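Local coordinates for protein pngf-ii (Elizabethkingia meningoseptica, PDB 4R4X) that probably acts as a peptide:N-glycosidase, cleaving the bond that joins N-linked glycans to asparagine side chains of glycoproteins, at residues G214-K219 with T264-G269. Residues are numbered along the deposited sequence; the frame is centred on the assembly and turned at random.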
ATOM      1  N   GLY A 214     -21.584  14.204   7.924  1.00 15.18           N
ATOM      2  CA  GLY A 214     -20.291  13.791   8.469  1.00 15.16           C
ATOM      3  C   GLY A 214     -19.827  12.383   8.060  1.00 13.69           C
ATOM      4  O   GLY A 214     -18.699  11.992   8.357  1.00 13.57           O
ATOM      5  N   THR A 215     -20.692  11.619   7.408  1.00 12.94           N
ATOM      6  CA  THR A 215     -20.375  10.228   7.065  1.00 12.82           C
ATOM      7  C   THR A 215     -19.498  10.084   5.817  1.00 12.33           C
ATOM      8  O   THR A 215     -18.978   9.001   5.542  1.00 11.71           O
ATOM      9  CB  THR A 215     -21.654   9.406   6.886  1.00 13.03           C
ATOM     10  OG1 THR A 215     -22.462   9.976   5.854  1.00 13.67           O
ATOM     11  CG2 THR A 215     -22.434   9.343   8.177  1.00 12.96           C
ATOM     12  N   ILE A 216     -19.324  11.177   5.083  1.00 12.58           N
ATOM     13  CA  ILE A 216     -18.496  11.202   3.866  1.00 13.53           C
ATOM     14  C   ILE A 216     -17.503  12.353   3.968  1.00 13.88           C
ATOM     15  O   ILE A 216     -17.908  13.495   4.220  1.00 13.64           O
ATOM     16  CB  ILE A 216     -19.353  11.433   2.618  1.00 13.79           C
ATOM     17  CG1 ILE A 216     -20.501  10.415   2.532  1.00 13.90           C
ATOM     18  CG2 ILE A 216     -18.501  11.375   1.362  1.00 14.00           C
ATOM     19  CD1 ILE A 216     -21.650  10.875   1.641  1.00 14.25           C
ATOM     20  N   ILE A 217     -16.219  12.043   3.830  1.00 13.74           N
ATOM     21  CA  ILE A 217     -15.178  13.057   3.728  1.00 14.50           C
ATOM     22  C   ILE A 217     -14.485  12.958   2.360  1.00 15.55           C
ATOM     23  O   ILE A 217     -14.186  11.851   1.872  1.00 15.53           O
ATOM     24  CB  ILE A 217     -14.149  12.981   4.885  1.00 14.34           C
ATOM     25  CG1 ILE A 217     -13.458  11.617   4.946  1.00 14.85           C
ATOM     26  CG2 ILE A 217     -14.838  13.262   6.221  1.00 15.43           C
ATOM     27  CD1 ILE A 217     -12.486  11.473   6.099  1.00 14.65           C
ATOM     28  N   LEU A 218     -14.180  14.109   1.767  1.00 15.33           N
ATOM     29  CA  LEU A 218     -13.719  14.159   0.372  1.00 17.13           C
ATOM     30  C   LEU A 218     -12.661  15.241   0.189  1.00 16.84           C
ATOM     31  O   LEU A 218     -12.774  16.303   0.776  1.00 16.65           O
ATOM     32  CB  LEU A 218     -14.911  14.493  -0.524  1.00 19.15           C
ATOM     33  CG  LEU A 218     -14.697  14.289  -2.022  1.00 21.70           C
ATOM     34  CD1 LEU A 218     -14.757  12.814  -2.332  1.00 22.53           C
ATOM     35  CD2 LEU A 218     -15.751  14.991  -2.871  1.00 23.01           C
ATOM     36  N   LYS A 219     -11.648  14.983  -0.629  1.00 16.26           N
ATOM     37  CA  LYS A 219     -10.726  16.044  -1.015  1.00 17.37           C
ATOM     38  C   LYS A 219     -10.214  15.836  -2.427  1.00 17.55           C
ATOM     39  O   LYS A 219     -10.422  14.774  -3.034  1.00 16.84           O
ATOM     40  CB  LYS A 219      -9.562  16.171  -0.033  1.00 17.70           C
ATOM     41  CG  LYS A 219      -8.632  14.992   0.038  1.00 18.64           C
ATOM     42  CD  LYS A 219      -7.249  15.341   0.620  1.00 19.74           C
ATOM     43  CE  LYS A 219      -7.310  16.087   1.929  1.00 19.45           C
ATOM     44  NZ  LYS A 219      -5.957  16.326   2.499  1.00 19.24           N
ATOM     45  N   THR A 264     -21.735  15.832  -8.467  1.00 15.97           N
ATOM     46  CA  THR A 264     -22.949  16.629  -8.696  1.00 16.58           C
ATOM     47  C   THR A 264     -24.022  16.278  -7.655  1.00 16.69           C
ATOM     48  O   THR A 264     -24.635  17.162  -7.067  1.00 16.93           O
ATOM     49  CB  THR A 264     -23.526  16.379 -10.095  1.00 17.07           C
ATOM     50  OG1 THR A 264     -22.448  16.226 -11.028  1.00 16.96           O
ATOM     51  CG2 THR A 264     -24.417  17.549 -10.507  1.00 17.56           C
ATOM     52  N   GLY A 265     -24.217  14.981  -7.419  1.00 16.56           N
ATOM     53  CA  GLY A 265     -25.108  14.519  -6.368  1.00 16.64           C
ATOM     54  C   GLY A 265     -24.698  15.002  -4.986  1.00 16.11           C
ATOM     55  O   GLY A 265     -25.532  15.480  -4.214  1.00 16.42           O
ATOM     56  N   LEU A 266     -23.422  14.882  -4.657  1.00 15.94           N
ATOM     57  CA  LEU A 266     -22.956  15.306  -3.341  1.00 15.52           C
ATOM     58  C   LEU A 266     -23.098  16.816  -3.129  1.00 15.56           C
ATOM     59  O   LEU A 266     -23.490  17.250  -2.040  1.00 14.79           O
ATOM     60  CB  LEU A 266     -21.510  14.889  -3.119  1.00 15.37           C
ATOM     61  CG  LEU A 266     -21.178  13.394  -3.046  1.00 15.19           C
ATOM     62  CD1 LEU A 266     -19.686  13.218  -3.185  1.00 15.61           C
ATOM     63  CD2 LEU A 266     -21.630  12.788  -1.726  1.00 15.91           C
ATOM     64  N   THR A 267     -22.784  17.620  -4.141  1.00 15.59           N
ATOM     65  CA  THR A 267     -22.762  19.072  -3.940  1.00 17.68           C
ATOM     66  C   THR A 267     -24.134  19.718  -4.094  1.00 18.14           C
ATOM     67  O   THR A 267     -24.459  20.683  -3.376  1.00 18.50           O
ATOM     68  CB  THR A 267     -21.790  19.779  -4.904  1.00 18.10           C
ATOM     69  OG1 THR A 267     -22.156  19.466  -6.233  1.00 19.06           O
ATOM     70  CG2 THR A 267     -20.366  19.357  -4.658  1.00 19.34           C
ATOM     71  N   GLN A 268     -24.922  19.218  -5.043  1.00 19.33           N
ATOM     72  CA  GLN A 268     -26.259  19.768  -5.329  1.00 20.36           C
ATOM     73  C   GLN A 268     -27.373  19.027  -4.607  1.00 18.94           C
ATOM     74  O   GLN A 268     -28.405  19.614  -4.276  1.00 17.43           O
ATOM     75  CB  GLN A 268     -26.588  19.706  -6.826  1.00 22.25           C
ATOM     76  CG  GLN A 268     -25.606  20.419  -7.725  1.00 25.34           C
ATOM     77  CD  GLN A 268     -25.211  21.773  -7.189  1.00 28.19           C
ATOM     78  OE1 GLN A 268     -24.031  22.015  -6.920  1.00 33.90           O
ATOM     79  NE2 GLN A 268     -26.200  22.658  -6.990  1.00 27.65           N
ATOM     80  N   GLY A 269     -27.176  17.737  -4.378  1.00 17.51           N
ATOM     81  CA  GLY A 269     -28.246  16.917  -3.866  1.00 17.45           C
ATOM     82  C   GLY A 269     -28.565  15.726  -4.734  1.00 16.89           C
ATOM     83  O   GLY A 269     -28.327  15.695  -5.952  1.00 16.65           O
TER
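Leu266 reaches from the helix toward strand 216-222 and divides its two methyls between alternate residues of the strand: CD2 of Leu266 lies 3.9 Å from CD1 of Ile216, while CD1 of Leu266 approaches CD2 of Leu218 at 4.3 Å. These two methyl-methyl pairs, with no hydrogen bond joining the segments, identify the contact as purely apolar packing by side-chain ends; it is small, burying 113 Å² summed over both sides. The backbones stay well apart, with CA of Ile216 9.4 Å from CA of Leu266, a gap that the side chains span. In Ile216, CG1 stands anti to the carbonyl carbon (chi1 -53°) and the second torsion is extended (159°), which carries CD1 out to the leucine. Leu266 likewise holds CG anti to its carbonyl carbon (chi1 -65°), and the two side chains meet at a slant, terminal methyl against terminal methyl. All three residues are buried. Phe211 of the neighbouring strand touches each of them, Phe252 lies against Ile216 and Leu218, and Met389 from a loop adds to the surroundings of Leu266. Where the strand begins, Thr215 and Ile216 both lie opposite Phe211 in a classic beta bulge; beyond it the usual alternation sends Ile216 and Leu218 to the helix side. Ile217, between them, faces the other side of the sheet, where it packs on Phe191, Glu194 and Ile196 of strand 186-196. The arrangement is that of a short helix packed on one face of an antiparallel sheet in the N-terminal of the two PNGase F-like domains, consistent with the jelly-roll beta-sandwich of PNGase F.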